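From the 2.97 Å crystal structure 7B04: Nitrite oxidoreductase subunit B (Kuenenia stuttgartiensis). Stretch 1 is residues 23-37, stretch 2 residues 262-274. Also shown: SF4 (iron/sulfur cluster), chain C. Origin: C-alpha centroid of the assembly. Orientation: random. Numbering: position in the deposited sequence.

Stretch 1, residues 23-37: KHQFAAVFNINRCIA
Stretch 2 262-274: CVGQIRLQGFLDD

Two strands far apart in sequence can be joined by backbone hydrogen bonds while their side chains pack bulk beside low spots, and nitrite oxidoreductase subunit B offers a worked example. Strand 25-31 runs antiparallel to strand 267-272, with 136° between their N-to-C directions, and the two stretches bury 1043 Å² between them. The register places Q25 beside L272, F26 beside F271, A27 beside G270, A28 beside Q269, V29 beside L268 and F30 beside R267. CA-CA separations alternate, from 5.6 Å at the hydrogen-bonded A27-G270 pair to 4.2 Å at the non-hydrogen-bonded A28-Q269 pair.

The N-H...O angles of the ladder run from 157° to 178°: L272 N donates to Q25 O at 2.7 Å, A27 N to G270 O at 3.2 Å, G270 N to A27 O at 2.9 Å, V29 N to L268 O at 2.9 Å, L268 N to V29 O at 3.0 Å, and, just past the last bridge, N31 N to I266 O at 2.6 Å. Phi/psi values are mostly extended, but G270 sits at -162/-139.

Small residues shape both faces. On the face carrying Q25, A27 and V29, G270 has no side chain, and A27 CB instead meets L272 CG at 3.9 Å. On the other face A28 is low between two phenylalanines. Q269 (chi1 t) leans toward F26 (t), its CD lying 3.1 Å from F26 CE2, while the edge of the F26 ring faces F271 CE1. F271 (m) in turn offers a ring face to H24 (p); the ring centroids are 4.0 Å apart with planes at 33°, and F271 CB lies over the imidazole face. Farther along, F30 (m, chi2 6°) presents its ring to R267 (p, t, p), whose guanidinium lies flat on it, centres 4.3 Å apart and planes at 20°.

Beyond the strand pairing, I266 (chi1 87°, chi2 t) is the largest bump, with 119 Å² covered. Its CG2 reaches R34 CB at 3.4 Å, and its CD1 lies 3.8 Å from C35 CB and 4.3 Å from F30 CB. The 3-10 turn 32-34 carries R34 (m, then extended) back across the gap, so that its NH2 donates to Q265 O at 2.8 Å. G264 leaves necessary room here: an ideal CB would stand 2.8 Å from R34 O, a clash.

The iron-sulfur cluster ties the ends together. C35 SG binds FE3 and C262 SG binds FE4, each at 2.3 Å, while I266 CD1 and R267 NH1 each approach cluster S1 to 3.5 Å.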

# COMPACT_ATOMS: atom_id res chain seq x y z
N LYS A 23 18.64 33.30 0.70
CA LYS A 23 19.18 33.55 -0.64
C LYS A 23 18.28 32.93 -1.71
O LYS A 23 17.91 33.60 -2.68
CB LYS A 23 20.61 33.00 -0.74
CG LYS A 23 21.46 33.70 -1.76
N HIS A 24 17.92 31.67 -1.54
CA HIS A 24 16.81 31.06 -2.25
C HIS A 24 16.11 30.12 -1.27
O HIS A 24 16.69 29.68 -0.27
CB HIS A 24 17.26 30.34 -3.53
CG HIS A 24 18.35 29.31 -3.33
ND1 HIS A 24 18.30 28.32 -2.37
CD2 HIS A 24 19.53 29.13 -3.98
CE1 HIS A 24 19.39 27.58 -2.43
NE2 HIS A 24 20.15 28.06 -3.40
N GLN A 25 14.83 29.86 -1.53
CA GLN A 25 13.98 29.14 -0.59
C GLN A 25 13.72 27.72 -1.07
O GLN A 25 13.27 27.52 -2.21
CB GLN A 25 12.65 29.86 -0.38
CG GLN A 25 11.67 29.10 0.49
CD GLN A 25 12.09 29.05 1.95
OE1 GLN A 25 12.57 30.04 2.50
NE2 GLN A 25 11.92 27.89 2.58
N PHE A 26 14.00 26.75 -0.21
CA PHE A 26 13.64 25.36 -0.46
C PHE A 26 12.15 25.25 -0.73
O PHE A 26 11.33 25.60 0.12
CB PHE A 26 14.04 24.49 0.74
CG PHE A 26 13.54 23.07 0.66
CD1 PHE A 26 12.32 22.71 1.20
CD2 PHE A 26 14.31 22.09 0.05
CE1 PHE A 26 11.87 21.40 1.13
CE2 PHE A 26 13.86 20.79 -0.02
CZ PHE A 26 12.64 20.44 0.52
N ALA A 27 11.80 24.77 -1.92
CA ALA A 27 10.41 24.74 -2.34
C ALA A 27 10.19 23.53 -3.24
O ALA A 27 11.13 22.95 -3.78
CB ALA A 27 10.02 26.03 -3.07
N ALA A 28 8.92 23.17 -3.39
CA ALA A 28 8.55 22.02 -4.21
C ALA A 28 7.14 22.23 -4.74
O ALA A 28 6.34 22.97 -4.17
CB ALA A 28 8.64 20.71 -3.42
N VAL A 29 6.85 21.55 -5.85
CA VAL A 29 5.54 21.60 -6.50
C VAL A 29 4.96 20.20 -6.50
O VAL A 29 5.61 19.26 -6.97
CB VAL A 29 5.65 22.16 -7.93
CG1 VAL A 29 4.34 21.96 -8.67
CG2 VAL A 29 6.04 23.62 -7.90
N PHE A 30 3.74 20.06 -6.00
CA PHE A 30 3.04 18.78 -5.94
C PHE A 30 1.87 18.82 -6.91
O PHE A 30 0.97 19.65 -6.77
CB PHE A 30 2.54 18.47 -4.53
CG PHE A 30 3.62 18.24 -3.50
CD1 PHE A 30 4.96 18.43 -3.81
CD2 PHE A 30 3.29 17.83 -2.22
CE1 PHE A 30 5.93 18.21 -2.86
CE2 PHE A 30 4.26 17.62 -1.27
CZ PHE A 30 5.58 17.81 -1.59
N ASN A 31 1.88 17.92 -7.89
CA ASN A 31 0.76 17.79 -8.83
C ASN A 31 -0.24 16.81 -8.22
O ASN A 31 -0.14 15.60 -8.40
CB ASN A 31 1.24 17.34 -10.20
CG ASN A 31 0.17 17.46 -11.27
OD1 ASN A 31 -0.97 17.84 -10.98
ND2 ASN A 31 0.52 17.14 -12.50
N ILE A 32 -1.22 17.36 -7.50
CA ILE A 32 -2.23 16.53 -6.83
C ILE A 32 -2.98 15.66 -7.83
O ILE A 32 -3.39 14.54 -7.51
CB ILE A 32 -3.20 17.42 -6.03
CG1 ILE A 32 -2.43 18.27 -5.02
CG2 ILE A 32 -4.23 16.57 -5.31
CD1 ILE A 32 -3.32 19.23 -4.25
N ASN A 33 -3.16 16.15 -9.06
CA ASN A 33 -3.89 15.39 -10.08
C ASN A 33 -3.26 14.03 -10.34
O ASN A 33 -3.97 13.10 -10.74
CB ASN A 33 -3.96 16.20 -11.37
CG ASN A 33 -4.77 17.47 -11.21
OD1 ASN A 33 -5.95 17.43 -10.88
ND2 ASN A 33 -4.13 18.62 -11.44
N ARG A 34 -1.95 13.89 -10.15
CA ARG A 34 -1.27 12.63 -10.42
C ARG A 34 -1.14 11.74 -9.19
O ARG A 34 -0.68 10.60 -9.34
CB ARG A 34 0.14 12.90 -10.97
CG ARG A 34 0.22 13.52 -12.35
CD ARG A 34 1.68 13.59 -12.75
NE ARG A 34 1.89 14.19 -14.07
CZ ARG A 34 3.08 14.34 -14.63
NH1 ARG A 34 3.19 14.90 -15.83
NH2 ARG A 34 4.17 13.93 -13.99
N CYS A 35 -1.51 12.20 -8.01
CA CYS A 35 -1.22 11.46 -6.79
C CYS A 35 -2.11 10.22 -6.67
O CYS A 35 -3.24 10.19 -7.14
CB CYS A 35 -1.40 12.34 -5.56
SG CYS A 35 -0.78 11.62 -4.02
N ILE A 36 -1.57 9.20 -6.00
CA ILE A 36 -2.23 7.92 -5.82
C ILE A 36 -2.41 7.55 -4.36
O ILE A 36 -2.99 6.49 -4.07
CB ILE A 36 -1.47 6.80 -6.57
CG1 ILE A 36 -0.03 6.71 -6.07
CG2 ILE A 36 -1.50 7.05 -8.07
CD1 ILE A 36 0.80 5.68 -6.79
N ALA A 37 -1.93 8.37 -3.43
CA ALA A 37 -1.95 8.09 -2.00
C ALA A 37 -1.22 6.80 -1.65
O ALA A 37 -1.59 6.10 -0.70
CB ALA A 37 -3.38 8.06 -1.45
N CYS A 262 8.68 9.76 -4.75
CA CYS A 262 7.32 9.91 -5.26
C CYS A 262 7.08 9.07 -6.50
O CYS A 262 7.73 9.26 -7.53
CB CYS A 262 7.02 11.36 -5.58
SG CYS A 262 5.28 11.62 -6.02
N VAL A 263 6.08 8.20 -6.42
CA VAL A 263 5.88 7.18 -7.44
C VAL A 263 5.05 7.70 -8.59
O VAL A 263 5.36 7.45 -9.76
CB VAL A 263 5.25 5.95 -6.79
CG1 VAL A 263 5.23 4.79 -7.77
CG2 VAL A 263 6.00 5.62 -5.54
N GLY A 264 3.98 8.44 -8.30
CA GLY A 264 3.13 8.93 -9.36
C GLY A 264 3.64 10.19 -10.00
O GLY A 264 2.88 10.93 -10.63
N GLN A 265 4.95 10.43 -9.88
CA GLN A 265 5.64 11.56 -10.52
C GLN A 265 4.89 12.88 -10.32
O GLN A 265 4.62 13.61 -11.28
CB GLN A 265 5.86 11.27 -12.01
CG GLN A 265 6.71 10.04 -12.30
CD GLN A 265 6.75 9.69 -13.77
OE1 GLN A 265 6.05 10.30 -14.59
NE2 GLN A 265 7.57 8.71 -14.13
N ILE A 266 4.54 13.18 -9.07
CA ILE A 266 3.75 14.38 -8.80
C ILE A 266 4.56 15.54 -8.21
O ILE A 266 4.12 16.69 -8.32
CB ILE A 266 2.56 14.06 -7.87
CG1 ILE A 266 2.98 14.16 -6.41
CG2 ILE A 266 2.03 12.67 -8.14
CD1 ILE A 266 1.82 14.33 -5.46
N ARG A 267 5.71 15.28 -7.61
CA ARG A 267 6.44 16.29 -6.86
C ARG A 267 7.80 16.55 -7.50
O ARG A 267 8.52 15.61 -7.85
CB ARG A 267 6.60 15.92 -5.39
CG ARG A 267 7.13 14.56 -5.15
CD ARG A 267 7.28 14.26 -3.67
NE ARG A 267 6.07 14.41 -2.88
CZ ARG A 267 5.99 14.12 -1.59
NH1 ARG A 267 4.86 14.28 -0.92
NH2 ARG A 267 7.06 13.65 -0.95
N LEU A 268 8.13 17.83 -7.66
CA LEU A 268 9.44 18.29 -8.11
C LEU A 268 9.98 19.24 -7.06
O LEU A 268 9.32 20.21 -6.69
CB LEU A 268 9.34 18.98 -9.47
CG LEU A 268 10.66 19.48 -10.07
CD1 LEU A 268 11.43 18.32 -10.68
CD2 LEU A 268 10.40 20.56 -11.11
N GLN A 269 11.18 18.95 -6.56
CA GLN A 269 11.78 19.72 -5.48
C GLN A 269 12.98 20.51 -6.00
O GLN A 269 13.81 19.97 -6.75
CB GLN A 269 12.22 18.80 -4.34
CG GLN A 269 12.62 19.53 -3.08
CD GLN A 269 14.12 19.56 -2.87
OE1 GLN A 269 14.71 18.57 -2.46
NE2 GLN A 269 14.73 20.71 -3.14
N GLY A 270 13.06 21.77 -5.59
CA GLY A 270 14.14 22.65 -5.99
C GLY A 270 14.25 23.85 -5.07
O GLY A 270 14.11 23.72 -3.85
N PHE A 271 14.49 25.03 -5.64
CA PHE A 271 14.54 26.26 -4.87
C PHE A 271 13.78 27.36 -5.60
O PHE A 271 13.70 27.37 -6.83
CB PHE A 271 15.99 26.71 -4.62
CG PHE A 271 16.81 25.70 -3.89
CD1 PHE A 271 16.68 25.53 -2.52
CD2 PHE A 271 17.72 24.90 -4.57
CE1 PHE A 271 17.44 24.60 -1.85
CE2 PHE A 271 18.48 23.97 -3.90
CZ PHE A 271 18.34 23.81 -2.54
N LEU A 272 13.21 28.28 -4.82
CA LEU A 272 12.57 29.47 -5.37
C LEU A 272 13.64 30.51 -5.65
O LEU A 272 14.13 31.18 -4.73
CB LEU A 272 11.51 30.00 -4.40
CG LEU A 272 10.08 29.56 -4.68
CD1 LEU A 272 9.13 30.07 -3.61
CD2 LEU A 272 9.64 30.03 -6.06
N ASP A 273 14.02 30.65 -6.91
CA ASP A 273 14.96 31.67 -7.33
C ASP A 273 14.22 32.95 -7.71
O ASP A 273 13.00 33.08 -7.53
CB ASP A 273 15.80 31.18 -8.51
CG ASP A 273 16.71 30.03 -8.14
OD1 ASP A 273 17.17 29.97 -6.99
OD2 ASP A 273 16.97 29.18 -9.02
N ASP A 274 14.96 33.93 -8.23
CA ASP A 274 14.41 35.00 -9.04
C ASP A 274 14.53 34.66 -10.52
O ASP A 274 14.20 35.48 -11.38
CB ASP A 274 15.11 36.32 -8.73
CG ASP A 274 14.36 37.53 -9.26
OD1 ASP A 274 13.25 37.80 -8.78
OD2 ASP A 274 14.90 38.21 -10.17
FE1 SF4 C . 2.48 8.38 -3.72
FE2 SF4 C . 3.41 10.21 -1.91
FE3 SF4 C . 1.32 10.85 -3.56
FE4 SF4 C . 3.84 10.59 -4.59
S1 SF4 C . 3.13 12.15 -3.08
S2 SF4 C . 1.91 9.74 -5.46
S3 SF4 C . 4.66 8.89 -3.29
S4 SF4 C . 1.35 9.24 -1.94